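Local coordinates for cytoplasmic export protein 1 (Saccharomyces cerevisiae, PDB 3VWA) that takes part in nuclear tRNA export, binding tRNA and probably collecting it from export receptors at the nuclear pore for delivery to the translation machinery, at residues Cys203-Ile215 against Asn224-Arg236. Residues are numbered along the deposited sequence; the frame is centred on the assembly and turned at random.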
ATOM      1  N   CYS A 203      19.287  21.664  -1.397  1.00 75.59           N
ATOM      2  CA  CYS A 203      18.814  20.522  -0.599  1.00 70.55           C
ATOM      3  C   CYS A 203      19.941  19.646  -0.007  1.00 63.19           C
ATOM      4  O   CYS A 203      19.673  18.707   0.736  1.00 66.01           O
ATOM      5  CB  CYS A 203      17.833  19.664  -1.413  1.00 74.40           C
ATOM      6  SG  CYS A 203      16.102  20.192  -1.263  1.00 81.40           S
ATOM      7  N   LEU A 204      21.188  19.969  -0.343  1.00 50.77           N
ATOM      8  CA  LEU A 204      22.360  19.268   0.152  1.00 47.42           C
ATOM      9  C   LEU A 204      22.654  19.759   1.559  1.00 39.11           C
ATOM     10  O   LEU A 204      22.662  20.944   1.807  1.00 42.65           O
ATOM     11  CB  LEU A 204      23.567  19.556  -0.759  1.00 41.88           C
ATOM     12  CG  LEU A 204      24.798  18.662  -0.992  1.00 44.49           C
ATOM     13  CD1 LEU A 204      25.853  18.746   0.113  1.00 39.78           C
ATOM     14  CD2 LEU A 204      24.430  17.212  -1.284  1.00 37.69           C
ATOM     15  N   PRO A 205      22.889  18.839   2.495  1.00 36.90           N
ATOM     16  CA  PRO A 205      23.152  19.244   3.853  1.00 37.38           C
ATOM     17  C   PRO A 205      24.356  20.183   3.883  1.00 40.24           C
ATOM     18  O   PRO A 205      25.360  19.931   3.205  1.00 37.28           O
ATOM     19  CB  PRO A 205      23.495  17.921   4.555  1.00 37.15           C
ATOM     20  CG  PRO A 205      22.757  16.888   3.776  1.00 36.13           C
ATOM     21  CD  PRO A 205      22.842  17.368   2.347  1.00 39.83           C
ATOM     22  N   LYS A 206      24.242  21.237   4.682  1.00 46.86           N
ATOM     23  CA  LYS A 206      25.326  22.198   4.914  1.00 45.86           C
ATOM     24  C   LYS A 206      26.569  21.446   5.339  1.00 43.05           C
ATOM     25  O   LYS A 206      27.639  21.643   4.762  1.00 42.00           O
ATOM     26  CB  LYS A 206      24.917  23.198   6.001  1.00 48.28           C
ATOM     27  CG  LYS A 206      24.196  24.441   5.506  1.00 56.70           C
ATOM     28  CD  LYS A 206      23.234  24.165   4.352  1.00 62.92           C
ATOM     29  CE  LYS A 206      23.149  25.356   3.399  1.00 72.92           C
ATOM     30  NZ  LYS A 206      24.493  25.953   3.117  1.00 76.04           N
ATOM     31  N   ASP A 207      26.402  20.537   6.302  1.00 39.60           N
ATOM     32  CA  ASP A 207      27.535  19.787   6.845  1.00 37.19           C
ATOM     33  C   ASP A 207      28.012  18.661   5.930  1.00 35.88           C
ATOM     34  O   ASP A 207      28.917  17.897   6.293  1.00 37.73           O
ATOM     35  CB  ASP A 207      27.258  19.276   8.271  1.00 36.12           C
ATOM     36  CG  ASP A 207      26.024  18.393   8.356  1.00 36.23           C
ATOM     37  OD1 ASP A 207      25.667  17.972   9.475  1.00 36.30           O
ATOM     38  OD2 ASP A 207      25.394  18.138   7.317  1.00 34.27           O
ATOM     39  N   TRP A 208      27.422  18.562   4.743  1.00 34.40           N
ATOM     40  CA  TRP A 208      27.932  17.630   3.735  1.00 36.77           C
ATOM     41  C   TRP A 208      28.600  18.341   2.597  1.00 37.92           C
ATOM     42  O   TRP A 208      29.193  17.706   1.729  1.00 33.82           O
ATOM     43  CB  TRP A 208      26.802  16.733   3.199  1.00 34.69           C
ATOM     44  CG  TRP A 208      26.334  15.659   4.180  1.00 31.38           C
ATOM     45  CD1 TRP A 208      26.581  15.572   5.567  1.00 33.15           C
ATOM     46  CD2 TRP A 208      25.506  14.505   3.880  1.00 29.52           C
ATOM     47  NE1 TRP A 208      25.990  14.443   6.107  1.00 29.70           N
ATOM     48  CE2 TRP A 208      25.339  13.760   5.153  1.00 29.95           C
ATOM     49  CE3 TRP A 208      24.922  13.991   2.714  1.00 32.94           C
ATOM     50  CZ2 TRP A 208      24.591  12.577   5.224  1.00 29.83           C
ATOM     51  CZ3 TRP A 208      24.187  12.791   2.805  1.00 26.86           C
ATOM     52  CH2 TRP A 208      24.011  12.124   4.023  1.00 30.33           C
ATOM     53  N   ILE A 209      28.491  19.672   2.563  1.00 39.51           N
ATOM     54  CA  ILE A 209      29.002  20.404   1.408  1.00 40.53           C
ATOM     55  C   ILE A 209      30.474  20.112   1.122  1.00 40.43           C
ATOM     56  O   ILE A 209      30.861  19.842  -0.019  1.00 43.61           O
ATOM     57  CB  ILE A 209      28.721  21.924   1.487  1.00 40.95           C
ATOM     58  CG1 ILE A 209      27.315  22.220   0.957  1.00 40.91           C
ATOM     59  CG2 ILE A 209      29.723  22.684   0.641  1.00 39.70           C
ATOM     60  CD1 ILE A 209      26.818  23.628   1.261  1.00 44.05           C
ATOM     61  N   VAL A 210      31.299  20.109   2.153  1.00 44.01           N
ATOM     62  CA  VAL A 210      32.722  20.079   1.881  1.00 44.83           C
ATOM     63  C   VAL A 210      33.100  18.664   1.527  1.00 44.80           C
ATOM     64  O   VAL A 210      33.883  18.434   0.587  1.00 48.42           O
ATOM     65  CB  VAL A 210      33.564  20.584   3.061  1.00 43.57           C
ATOM     66  CG1 VAL A 210      35.005  20.124   2.905  1.00 46.67           C
ATOM     67  CG2 VAL A 210      33.469  22.108   3.158  1.00 46.56           C
ATOM     68  N   ASN A 211      32.568  17.722   2.291  1.00 43.10           N
ATOM     69  CA  ASN A 211      32.855  16.323   2.043  1.00 41.64           C
ATOM     70  C   ASN A 211      32.545  15.935   0.597  1.00 41.48           C
ATOM     71  O   ASN A 211      33.390  15.358  -0.088  1.00 45.57           O
ATOM     72  CB  ASN A 211      32.142  15.443   3.071  1.00 44.60           C
ATOM     73  CG  ASN A 211      32.726  15.618   4.472  1.00 48.39           C
ATOM     74  OD1 ASN A 211      33.938  15.667   4.629  1.00 51.75           O
ATOM     75  ND2 ASN A 211      31.868  15.720   5.489  1.00 48.38           N
ATOM     76  N   VAL A 212      31.366  16.308   0.109  1.00 39.21           N
ATOM     77  CA  VAL A 212      30.966  15.989  -1.262  1.00 40.82           C
ATOM     78  C   VAL A 212      31.897  16.620  -2.303  1.00 46.27           C
ATOM     79  O   VAL A 212      32.173  16.012  -3.362  1.00 41.31           O
ATOM     80  CB  VAL A 212      29.494  16.390  -1.506  1.00 41.21           C
ATOM     81  CG1 VAL A 212      29.140  16.414  -2.988  1.00 38.50           C
ATOM     82  CG2 VAL A 212      28.560  15.449  -0.748  1.00 38.69           C
ATOM     83  N   ASN A 213      32.374  17.839  -2.008  1.00 45.97           N
ATOM     84  CA  ASN A 213      33.295  18.532  -2.903  1.00 44.34           C
ATOM     85  C   ASN A 213      34.608  17.818  -3.006  1.00 42.17           C
ATOM     86  O   ASN A 213      35.182  17.713  -4.076  1.00 43.89           O
ATOM     87  CB  ASN A 213      33.556  19.945  -2.432  1.00 43.67           C
ATOM     88  CG  ASN A 213      32.498  20.873  -2.880  1.00 42.71           C
ATOM     89  OD1 ASN A 213      31.758  20.571  -3.809  1.00 45.20           O
ATOM     90  ND2 ASN A 213      32.402  22.018  -2.229  1.00 48.36           N
HETATM   91  N   MSE A 214      35.069  17.324  -1.872  1.00 46.44           N
HETATM   92  CA  MSE A 214      36.298  16.570  -1.798  1.00 44.41           C
HETATM   93  C   MSE A 214      36.242  15.370  -2.718  1.00 48.42           C
HETATM   94  O   MSE A 214      37.132  15.196  -3.556  1.00 47.21           O
HETATM   95  CB  MSE A 214      36.468  16.176  -0.347  1.00 42.10           C
HETATM   96  CG  MSE A 214      36.783  17.408   0.508  1.00 52.92           C
HETATM   97 SE   MSE A 214      37.482  16.729   2.227  1.00 62.21          SE
HETATM   98  CE  MSE A 214      38.440  18.328   2.923  1.00 57.31           C
ATOM     99  N   ILE A 215      35.200  14.547  -2.599  1.00 46.42           N
ATOM    100  CA  ILE A 215      35.113  13.351  -3.440  1.00 47.05           C
ATOM    101  C   ILE A 215      34.871  13.761  -4.890  1.00 40.33           C
ATOM    102  O   ILE A 215      35.300  13.075  -5.811  1.00 39.52           O
ATOM    103  CB  ILE A 215      34.028  12.325  -2.995  1.00 48.19           C
ATOM    104  CG1 ILE A 215      32.613  12.915  -2.988  1.00 46.87           C
ATOM    105  CG2 ILE A 215      34.338  11.740  -1.645  1.00 47.81           C
ATOM    106  CD1 ILE A 215      31.537  11.867  -2.765  1.00 43.79           C
ATOM    107  N   ASN A 224      36.806   6.992   3.184  1.00 44.36           N
ATOM    108  CA  ASN A 224      37.149   8.152   3.999  1.00 40.17           C
ATOM    109  C   ASN A 224      35.944   9.062   4.047  1.00 41.07           C
ATOM    110  O   ASN A 224      35.571   9.533   5.113  1.00 44.88           O
ATOM    111  CB  ASN A 224      38.355   8.886   3.415  1.00 42.59           C
ATOM    112  CG  ASN A 224      38.967   9.882   4.393  1.00 52.63           C
ATOM    113  OD1 ASN A 224      38.960  11.097   4.153  1.00 51.49           O
ATOM    114  ND2 ASN A 224      39.513   9.365   5.507  1.00 55.75           N
ATOM    115  N   PHE A 225      35.310   9.269   2.881  1.00 42.06           N
ATOM    116  CA  PHE A 225      34.102  10.097   2.759  1.00 40.86           C
ATOM    117  C   PHE A 225      33.001   9.545   3.644  1.00 42.49           C
ATOM    118  O   PHE A 225      32.282  10.293   4.297  1.00 44.30           O
ATOM    119  CB  PHE A 225      33.673  10.156   1.297  1.00 39.18           C
ATOM    120  CG  PHE A 225      32.361  10.839   1.055  1.00 40.74           C
ATOM    121  CD1 PHE A 225      32.292  12.222   0.902  1.00 40.46           C
ATOM    122  CD2 PHE A 225      31.178  10.082   0.917  1.00 39.70           C
ATOM    123  CE1 PHE A 225      31.080  12.862   0.654  1.00 35.99           C
ATOM    124  CE2 PHE A 225      29.963  10.717   0.675  1.00 39.12           C
ATOM    125  CZ  PHE A 225      29.914  12.109   0.536  1.00 38.88           C
ATOM    126  N   ARG A 226      32.933   8.227   3.718  1.00 41.45           N
ATOM    127  CA  ARG A 226      31.926   7.547   4.513  1.00 43.36           C
ATOM    128  C   ARG A 226      32.056   7.830   6.048  1.00 41.64           C
ATOM    129  O   ARG A 226      31.082   8.139   6.719  1.00 39.85           O
ATOM    130  CB  ARG A 226      32.057   6.066   4.215  1.00 41.27           C
ATOM    131  CG  ARG A 226      30.902   5.236   4.688  1.00 46.91           C
ATOM    132  CD  ARG A 226      30.970   3.867   4.071  1.00 44.53           C
ATOM    133  NE  ARG A 226      29.953   3.050   4.710  1.00 50.52           N
ATOM    134  CZ  ARG A 226      30.026   1.734   4.818  1.00 47.75           C
ATOM    135  NH1 ARG A 226      29.044   1.065   5.428  1.00 43.07           N
ATOM    136  NH2 ARG A 226      31.089   1.099   4.309  1.00 41.75           N
ATOM    137  N   LYS A 227      33.255   7.696   6.598  1.00 42.17           N
ATOM    138  CA  LYS A 227      33.498   7.990   8.013  1.00 44.81           C
ATOM    139  C   LYS A 227      33.207   9.448   8.380  1.00 43.73           C
ATOM    140  O   LYS A 227      32.861   9.717   9.513  1.00 47.02           O
ATOM    141  CB  LYS A 227      34.943   7.647   8.416  1.00 50.96           C
ATOM    142  CG  LYS A 227      35.417   6.320   7.860  1.00 53.22           C
ATOM    143  CD  LYS A 227      36.508   5.678   8.700  1.00 58.86           C
ATOM    144  CE  LYS A 227      36.748   4.237   8.230  1.00 62.68           C
ATOM    145  NZ  LYS A 227      37.949   3.621   8.864  1.00 66.13           N
ATOM    146  N   ARG A 228      33.345  10.377   7.431  1.00 39.60           N
ATOM    147  CA  ARG A 228      33.128  11.803   7.721  1.00 43.09           C
ATOM    148  C   ARG A 228      31.643  12.080   7.857  1.00 39.47           C
ATOM    149  O   ARG A 228      31.168  12.693   8.840  1.00 44.38           O
ATOM    150  CB  ARG A 228      33.756  12.685   6.630  1.00 42.81           C
ATOM    151  CG  ARG A 228      35.269  12.660   6.687  1.00 48.58           C
ATOM    152  CD  ARG A 228      35.908  13.215   5.428  1.00 51.13           C
ATOM    153  NE  ARG A 228      37.349  13.412   5.589  1.00 55.08           N
ATOM    154  CZ  ARG A 228      37.964  14.598   5.629  1.00 54.72           C
ATOM    155  NH1 ARG A 228      37.280  15.726   5.500  1.00 55.81           N
ATOM    156  NH2 ARG A 228      39.282  14.658   5.776  1.00 53.63           N
ATOM    157  N   LEU A 229      30.913  11.586   6.868  1.00 35.06           N
ATOM    158  CA  LEU A 229      29.480  11.717   6.789  1.00 32.77           C
ATOM    159  C   LEU A 229      28.832  11.030   7.991  1.00 33.41           C
ATOM    160  O   LEU A 229      27.925  11.581   8.623  1.00 32.91           O
ATOM    161  CB  LEU A 229      29.022  11.077   5.454  1.00 32.68           C
ATOM    162  CG  LEU A 229      28.263  11.912   4.413  1.00 30.67           C
ATOM    163  CD1 LEU A 229      28.996  13.175   3.991  1.00 28.62           C
ATOM    164  CD2 LEU A 229      27.854  11.093   3.176  1.00 29.54           C
ATOM    165  N   GLU A 230      29.313   9.835   8.322  1.00 33.42           N
ATOM    166  CA  GLU A 230      28.782   9.097   9.467  1.00 37.52           C
ATOM    167  C   GLU A 230      28.894   9.898  10.752  1.00 40.62           C
ATOM    168  O   GLU A 230      28.108   9.705  11.693  1.00 38.03           O
ATOM    169  CB  GLU A 230      29.453   7.741   9.619  1.00 35.76           C
ATOM    170  CG  GLU A 230      28.923   6.739   8.599  1.00 42.59           C
ATOM    171  CD  GLU A 230      29.665   5.414   8.576  1.00 43.39           C
ATOM    172  OE1 GLU A 230      30.387   5.079   9.530  1.00 47.64           O
ATOM    173  OE2 GLU A 230      29.518   4.695   7.575  1.00 49.24           O
ATOM    174  N   ASN A 231      29.851  10.822  10.762  1.00 42.25           N
ATOM    175  CA  ASN A 231      30.070  11.661  11.906  1.00 44.18           C
ATOM    176  C   ASN A 231      29.225  12.924  11.961  1.00 46.84           C
ATOM    177  O   ASN A 231      29.097  13.540  13.024  1.00 51.19           O
ATOM    178  CB  ASN A 231      31.547  12.009  12.042  1.00 51.33           C
ATOM    179  CG  ASN A 231      32.115  11.529  13.349  1.00 61.15           C
ATOM    180  OD1 ASN A 231      32.277  10.311  13.561  1.00 64.78           O
ATOM    181  ND2 ASN A 231      32.385  12.480  14.267  1.00 58.04           N
ATOM    182  N   THR A 232      28.622  13.299  10.843  1.00 41.48           N
ATOM    183  CA  THR A 232      27.975  14.590  10.795  1.00 37.58           C
ATOM    184  C   THR A 232      26.648  14.553  11.558  1.00 41.18           C
ATOM    185  O   THR A 232      26.080  13.480  11.815  1.00 41.23           O
ATOM    186  CB  THR A 232      27.730  15.004   9.354  1.00 34.70           C
ATOM    187  OG1 THR A 232      26.890  14.017   8.725  1.00 34.05           O
ATOM    188  CG2 THR A 232      29.045  15.121   8.634  1.00 31.77           C
ATOM    189  N   GLU A 233      26.158  15.732  11.914  1.00 39.73           N
ATOM    190  CA  GLU A 233      24.891  15.843  12.630  1.00 41.11           C
ATOM    191  C   GLU A 233      23.747  15.317  11.748  1.00 35.17           C
ATOM    192  O   GLU A 233      22.847  14.662  12.241  1.00 33.04           O
ATOM    193  CB  GLU A 233      24.661  17.287  13.113  1.00 37.64           C
ATOM    194  CG  GLU A 233      23.332  17.545  13.837  1.00 43.54           C
ATOM    195  CD  GLU A 233      23.100  16.711  15.120  1.00 47.77           C
ATOM    196  OE1 GLU A 233      21.910  16.490  15.496  1.00 43.13           O
ATOM    197  OE2 GLU A 233      24.087  16.262  15.765  1.00 45.93           O
ATOM    198  N   THR A 234      23.815  15.593  10.447  1.00 34.45           N
ATOM    199  CA  THR A 234      22.790  15.138   9.487  1.00 34.63           C
ATOM    200  C   THR A 234      22.596  13.630   9.522  1.00 32.62           C
ATOM    201  O   THR A 234      21.484  13.123   9.708  1.00 27.76           O
ATOM    202  CB  THR A 234      23.162  15.579   8.072  1.00 35.76           C
ATOM    203  OG1 THR A 234      23.188  17.000   8.052  1.00 34.45           O
ATOM    204  CG2 THR A 234      22.180  15.036   6.978  1.00 33.99           C
ATOM    205  N   TRP A 235      23.704  12.926   9.367  1.00 31.67           N
ATOM    206  CA  TRP A 235      23.689  11.499   9.398  1.00 32.76           C
ATOM    207  C   TRP A 235      23.071  10.934  10.648  1.00 34.35           C
ATOM    208  O   TRP A 235      22.292  10.006  10.559  1.00 40.04           O
ATOM    209  CB  TRP A 235      25.091  10.987   9.186  1.00 30.07           C
ATOM    210  CG  TRP A 235      25.188   9.492   9.005  1.00 33.22           C
ATOM    211  CD1 TRP A 235      25.099   8.517   9.997  1.00 33.24           C
ATOM    212  CD2 TRP A 235      25.441   8.735   7.763  1.00 30.52           C
ATOM    213  NE1 TRP A 235      25.249   7.278   9.474  1.00 30.02           N
ATOM    214  CE2 TRP A 235      25.452   7.318   8.155  1.00 30.83           C
ATOM    215  CE3 TRP A 235      25.629   9.067   6.445  1.00 27.30           C
ATOM    216  CZ2 TRP A 235      25.677   6.293   7.239  1.00 29.00           C
ATOM    217  CZ3 TRP A 235      25.822   8.036   5.524  1.00 29.35           C
ATOM    218  CH2 TRP A 235      25.859   6.674   5.920  1.00 29.99           C
ATOM    219  N   ARG A 236      23.397  11.497  11.811  1.00 38.86           N
ATOM    220  CA  ARG A 236      23.055  10.930  13.112  1.00 37.92           C
ATOM    221  C   ARG A 236      21.643  11.330  13.487  1.00 36.21           C
ATOM    222  O   ARG A 236      21.016  10.678  14.299  1.00 34.58           O
ATOM    223  CB  ARG A 236      24.023  11.444  14.196  1.00 42.90           C
ATOM    224  CG  ARG A 236      25.460  10.909  14.131  1.00 44.40           C
ATOM    225  CD  ARG A 236      26.229  11.337  15.393  1.00 53.52           C
ATOM    226  NE  ARG A 236      27.591  10.785  15.527  1.00 55.71           N
ATOM    227  CZ  ARG A 236      28.696  11.531  15.663  1.00 60.31           C
ATOM    228  NH1 ARG A 236      29.896  10.960  15.780  1.00 58.04           N
ATOM    229  NH2 ARG A 236      28.608  12.858  15.683  1.00 61.02           N
TER
HETATM  230  O   HOH W   1      27.363  18.074  11.673  1.00 40.98           O
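Trp-208 slides its indole between Leu-229 on one face and Pro-205 with Thr-234 CG2 on the other. Leu-229 CD1 sits 3.6 Å from the centroid of the five-membered ring of Trp-208, almost on its normal, a CH-pi contact. At the ring edge Trp-208 NE1 donates nearly in the indole plane to Thr-232 OG1 (2.8 Å). That hydroxyl, turned between its own backbone N and carbonyl carbon (chi1 60°), donates a hydrogen bond back to Leu-229 O, and as N-cap of the next helix also accepts weakly from Trp-235 N. A leucine in place of Trp-208 would probably leave Thr-232 OG1 without its indole donor and open a gap over Leu-229. Alongside, the Asp-207 carboxylate grips the first turn of helix 233-237 with both syn lone pairs: OD2 takes the Thr-234 hydroxyl (OG1, 2.6 Å) and OD1 the Thr-234 backbone N (3.2 Å), while a water links OD1 to Glu-233 N. Farther along, Phe-225 lays one face under Ile-215 CD1, 3.6 Å from the ring centroid, and pushes its edge against the Asn-211 and Val-212 backbone. Arg-228 NH1 donates a weak, long bond to Asn-211 OD1 (3.5 Å), the guanidinium standing 86° to the amide. Helices 209-216 and 222-231 thus form an antiparallel hairpin in what is probably the kinase-like domain; helix 186-198 packs against Val-212, Ile-215 and Phe-225, and helix 106-122 touches Trp-208, Thr-234 and Trp-235.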